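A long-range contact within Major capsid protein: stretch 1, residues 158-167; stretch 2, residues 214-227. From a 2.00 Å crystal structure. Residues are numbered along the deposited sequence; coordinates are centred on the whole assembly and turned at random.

Stretch 1, residues 158-167: PGLALPLIAL
Stretch 2 214-227: ERTRFAQLPHEYLI

The rule of this contact is apolar packing: no direct hydrogen bond crosses between the stretches, and one water supplies the polar link. Together they bury 510 Å², counting both sides. Stretch 1 opens with a 3-10 segment at Pro158-Gly159, closed by Ala161 N to Pro158 O at 3.1 Å, runs extended through Leu162 and Pro163 (phi/psi -72/118 and -83/97), then turns at Leu164 and Ile165 (-64/-32 and -67/-23). Ala166 N to Pro163 O (3.2 Å) ties that turn. Stretch 2 is a helix, a short link and a strand. Two CA pairs set the register: Ala166 with Ala219 at 4.8 Å, and Leu160 with Tyr225 at 6.7 Å. As stretch 2 advances from helix to strand, its partners therefore run back along stretch 1.

Stretch 2 enters as helix, with Phe218 N bonded to Glu214 O at 3.1 Å. Glu214 makes no contact here. Arg215 is the first to touch: its chi1 lies between wells at -145°, chi2 and chi3 are t, and its CA-to-CB bond points sideways. Both the aliphatic part and the guanidinium pack on Ile165: Arg215 CG lies 3.5 Å from Ile165 CD1, and that methyl sits over one face of the guanidinium and 3.4 Å from Arg215 O. A long, partly apolar side chain suits this exposed border. Thr216 and Arg217 leave the contact to their neighbours.

Phe218 points toward stretch 1 with chi1 at -90° (m) and chi2 at -89°. Its CB meets Ile165 CG2 at 3.8 Å, and its CD1 meets Pro163 CB at 3.8 Å, the proline lying oblique to the ring. Ile165, with both chi angles t, places CD1 against Arg215 and Ala219 while CG2 meets Phe218 CB; CD1 reaches Ala219 CB at 3.8 Å. The closest CA approach, Ala166 to Ala219 at 4.8 Å, goes with a small residue at Ala166, whose CB points toward stretch 2 and already lies 3.2 Å from Phe218 O.

That carbonyl has its hydrogen-bond partner inside stretch 2. Beyond the link of Leu221 (-95/159) and Pro222 (-76/144), His223 begins the strand at -122/146, pointing toward stretch 1 with chi1 m (-55°) and chi2 -67°. Its NE2 donates to Phe218 O at 2.8 Å and 170°, bracing strand against helix, while Ala166 CB lies at the ring edge, 3.9 Å from His223 CD2.

Glu224 is exposed and out of reach; Tyr225, the next residue, points toward stretch 1, with chi1 -68° (m) and chi2 87°. Leu160 (m, t) starts sideways, but its CD2 comes to the tyrosine edge, 3.9 Å from Tyr225 CD2, and to 3.7 Å from Leu226 O. Farther along the ring, Pro163 CD packs obliquely, 3.9 Å from Tyr225 CZ. The buried hydroxyl is served by water 1, which accepts from Tyr225 OH at 2.6 Å and donates to Ala161 O at 2.5 Å; the direct separation of Tyr225 OH and Ala161 O is 3.7 Å. Leu226 (t, p) and Ile227 (p, t) start sideways and lead their side-chain ends away.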

# COMPACT_ATOMS: atom_id res chain seq x y z
N PRO A 158 8.04 3.26 -18.04
CA PRO A 158 8.77 4.06 -19.03
C PRO A 158 9.93 3.32 -19.68
O PRO A 158 10.37 3.71 -20.77
CB PRO A 158 9.26 5.27 -18.22
CG PRO A 158 9.27 4.79 -16.80
CD PRO A 158 8.12 3.83 -16.69
N GLY A 159 10.44 2.26 -19.04
CA GLY A 159 11.51 1.47 -19.63
C GLY A 159 11.13 0.74 -20.90
O GLY A 159 12.01 0.25 -21.60
N LEU A 160 9.83 0.66 -21.21
CA LEU A 160 9.35 0.06 -22.45
C LEU A 160 8.68 1.08 -23.35
O LEU A 160 7.82 0.73 -24.16
CB LEU A 160 8.39 -1.09 -22.14
CG LEU A 160 9.00 -2.30 -21.44
CD1 LEU A 160 7.94 -3.34 -21.15
CD2 LEU A 160 10.13 -2.89 -22.27
N ALA A 161 9.06 2.36 -23.23
CA ALA A 161 8.45 3.42 -24.02
C ALA A 161 8.60 3.12 -25.51
O ALA A 161 9.69 2.83 -26.00
CB ALA A 161 9.09 4.76 -23.69
N LEU A 162 7.49 3.21 -26.23
CA LEU A 162 7.47 2.89 -27.66
C LEU A 162 8.18 3.98 -28.45
O LEU A 162 7.73 5.14 -28.44
CB LEU A 162 6.04 2.73 -28.14
CG LEU A 162 5.89 2.27 -29.59
CD1 LEU A 162 6.44 0.86 -29.74
CD2 LEU A 162 4.44 2.34 -30.04
N PRO A 163 9.26 3.67 -29.17
CA PRO A 163 9.99 4.72 -29.89
C PRO A 163 9.37 5.05 -31.25
O PRO A 163 9.62 4.36 -32.24
CB PRO A 163 11.39 4.13 -30.05
CG PRO A 163 11.16 2.66 -30.10
CD PRO A 163 9.95 2.37 -29.24
N LEU A 164 8.54 6.09 -31.29
CA LEU A 164 7.99 6.54 -32.57
C LEU A 164 9.08 7.03 -33.50
O LEU A 164 8.96 6.90 -34.73
CB LEU A 164 6.96 7.65 -32.35
CG LEU A 164 5.62 7.28 -31.70
CD1 LEU A 164 4.69 8.47 -31.73
CD2 LEU A 164 5.00 6.10 -32.41
N ILE A 165 10.16 7.60 -32.95
CA ILE A 165 11.24 8.10 -33.79
C ILE A 165 11.96 6.96 -34.50
O ILE A 165 12.57 7.17 -35.55
CB ILE A 165 12.22 8.94 -32.94
CG1 ILE A 165 13.29 9.57 -33.84
CG2 ILE A 165 12.86 8.08 -31.85
CD1 ILE A 165 14.42 10.19 -33.09
N ALA A 166 11.88 5.74 -33.96
CA ALA A 166 12.48 4.57 -34.59
C ALA A 166 11.50 3.82 -35.48
O ALA A 166 11.83 2.73 -35.96
CB ALA A 166 13.04 3.64 -33.51
N LEU A 167 10.32 4.37 -35.72
CA LEU A 167 9.27 3.72 -36.51
C LEU A 167 8.78 4.65 -37.62
O LEU A 167 7.58 4.84 -37.81
CB LEU A 167 8.10 3.31 -35.62
CG LEU A 167 8.32 2.24 -34.55
CD1 LEU A 167 7.10 2.14 -33.66
CD2 LEU A 167 8.62 0.89 -35.20
N GLU A 214 20.71 11.09 -27.43
CA GLU A 214 19.83 9.93 -27.30
C GLU A 214 18.82 9.88 -28.44
O GLU A 214 18.33 8.80 -28.78
CB GLU A 214 19.12 9.98 -25.95
CG GLU A 214 18.55 8.65 -25.49
CD GLU A 214 17.83 8.76 -24.16
OE1 GLU A 214 17.45 9.89 -23.78
OE2 GLU A 214 17.66 7.72 -23.50
N ARG A 215 18.51 11.03 -29.05
CA ARG A 215 17.64 11.04 -30.22
C ARG A 215 18.31 10.36 -31.41
O ARG A 215 17.65 9.65 -32.18
CB ARG A 215 17.27 12.48 -30.57
CG ARG A 215 15.87 12.64 -31.12
CD ARG A 215 15.55 14.08 -31.45
NE ARG A 215 14.25 14.21 -32.09
CZ ARG A 215 14.04 14.10 -33.40
NH1 ARG A 215 15.06 13.85 -34.21
NH2 ARG A 215 12.82 14.23 -33.90
N THR A 216 19.62 10.55 -31.57
CA THR A 216 20.35 9.91 -32.65
C THR A 216 20.47 8.41 -32.42
O THR A 216 20.41 7.63 -33.38
CB THR A 216 21.74 10.54 -32.79
OG1 THR A 216 21.61 11.92 -33.18
CG2 THR A 216 22.58 9.81 -33.84
N ARG A 217 20.59 7.99 -31.17
CA ARG A 217 20.74 6.57 -30.88
C ARG A 217 19.45 5.80 -31.14
O ARG A 217 19.49 4.69 -31.68
CB ARG A 217 21.14 6.40 -29.42
CG ARG A 217 22.51 6.88 -29.04
CD ARG A 217 22.72 6.62 -27.56
NE ARG A 217 22.60 5.20 -27.26
CZ ARG A 217 21.53 4.64 -26.70
NH1 ARG A 217 20.49 5.39 -26.38
NH2 ARG A 217 21.51 3.34 -26.46
N PHE A 218 18.31 6.38 -30.76
CA PHE A 218 17.04 5.70 -30.99
C PHE A 218 16.70 5.59 -32.47
O PHE A 218 16.06 4.62 -32.89
CB PHE A 218 15.92 6.42 -30.24
CG PHE A 218 15.71 5.92 -28.84
CD1 PHE A 218 14.84 4.87 -28.60
CD2 PHE A 218 16.39 6.48 -27.78
CE1 PHE A 218 14.65 4.40 -27.31
CE2 PHE A 218 16.21 6.02 -26.49
CZ PHE A 218 15.33 4.98 -26.26
N ALA A 219 17.12 6.56 -33.28
CA ALA A 219 16.79 6.57 -34.69
C ALA A 219 17.76 5.77 -35.54
O ALA A 219 17.46 5.51 -36.71
CB ALA A 219 16.74 8.01 -35.21
N GLN A 220 18.89 5.37 -34.98
CA GLN A 220 19.88 4.65 -35.77
C GLN A 220 20.20 3.23 -35.34
O GLN A 220 20.59 2.42 -36.18
CB GLN A 220 21.16 5.48 -35.87
CG GLN A 220 20.93 6.84 -36.51
CD GLN A 220 22.21 7.62 -36.70
OE1 GLN A 220 23.25 7.29 -36.14
NE2 GLN A 220 22.13 8.68 -37.51
N LEU A 221 20.04 2.89 -34.07
CA LEU A 221 20.37 1.53 -33.68
C LEU A 221 19.14 0.63 -33.69
O LEU A 221 18.01 1.10 -33.52
CB LEU A 221 20.98 1.51 -32.28
CG LEU A 221 22.11 2.50 -31.99
CD1 LEU A 221 22.43 2.51 -30.50
CD2 LEU A 221 23.33 2.13 -32.79
N PRO A 222 19.36 -0.69 -33.79
CA PRO A 222 18.28 -1.67 -33.72
C PRO A 222 17.87 -1.81 -32.26
O PRO A 222 18.72 -1.74 -31.38
CB PRO A 222 18.96 -2.96 -34.21
CG PRO A 222 20.39 -2.79 -33.83
CD PRO A 222 20.68 -1.32 -33.98
N HIS A 223 16.58 -2.01 -32.01
CA HIS A 223 16.06 -2.12 -30.65
C HIS A 223 15.36 -3.46 -30.47
O HIS A 223 14.75 -3.99 -31.40
CB HIS A 223 15.09 -0.98 -30.33
CG HIS A 223 15.67 0.38 -30.56
ND1 HIS A 223 16.69 0.90 -29.80
CD2 HIS A 223 15.36 1.34 -31.47
CE1 HIS A 223 16.99 2.11 -30.23
NE2 HIS A 223 16.19 2.40 -31.24
N GLU A 224 15.47 -4.00 -29.26
CA GLU A 224 14.75 -5.20 -28.86
C GLU A 224 14.09 -4.95 -27.52
O GLU A 224 14.78 -4.67 -26.53
CB GLU A 224 15.68 -6.42 -28.78
CG GLU A 224 16.04 -7.02 -30.13
CD GLU A 224 16.78 -8.34 -30.00
OE1 GLU A 224 17.60 -8.47 -29.06
OE2 GLU A 224 16.53 -9.25 -30.81
N TYR A 225 12.77 -5.03 -27.48
CA TYR A 225 11.99 -4.81 -26.27
C TYR A 225 11.33 -6.12 -25.85
O TYR A 225 10.69 -6.79 -26.66
CB TYR A 225 10.92 -3.74 -26.50
CG TYR A 225 11.46 -2.34 -26.71
CD1 TYR A 225 11.83 -1.90 -27.97
CD2 TYR A 225 11.59 -1.46 -25.64
CE1 TYR A 225 12.32 -0.62 -28.17
CE2 TYR A 225 12.08 -0.18 -25.83
CZ TYR A 225 12.44 0.23 -27.10
OH TYR A 225 12.93 1.51 -27.28
N LEU A 226 11.50 -6.48 -24.58
CA LEU A 226 10.80 -7.63 -24.01
C LEU A 226 9.46 -7.13 -23.50
O LEU A 226 9.38 -6.47 -22.46
CB LEU A 226 11.63 -8.27 -22.90
CG LEU A 226 11.04 -9.53 -22.27
CD1 LEU A 226 10.90 -10.64 -23.30
CD2 LEU A 226 11.89 -10.00 -21.09
N ILE A 227 8.40 -7.43 -24.24
CA ILE A 227 7.08 -6.89 -23.97
C ILE A 227 6.18 -8.00 -23.43
O ILE A 227 6.53 -9.18 -23.44
CB ILE A 227 6.46 -6.23 -25.21
CG1 ILE A 227 6.00 -7.29 -26.21
CG2 ILE A 227 7.45 -5.28 -25.86
CD1 ILE A 227 5.23 -6.74 -27.38
O HOH W 1 12.12 3.29 -25.56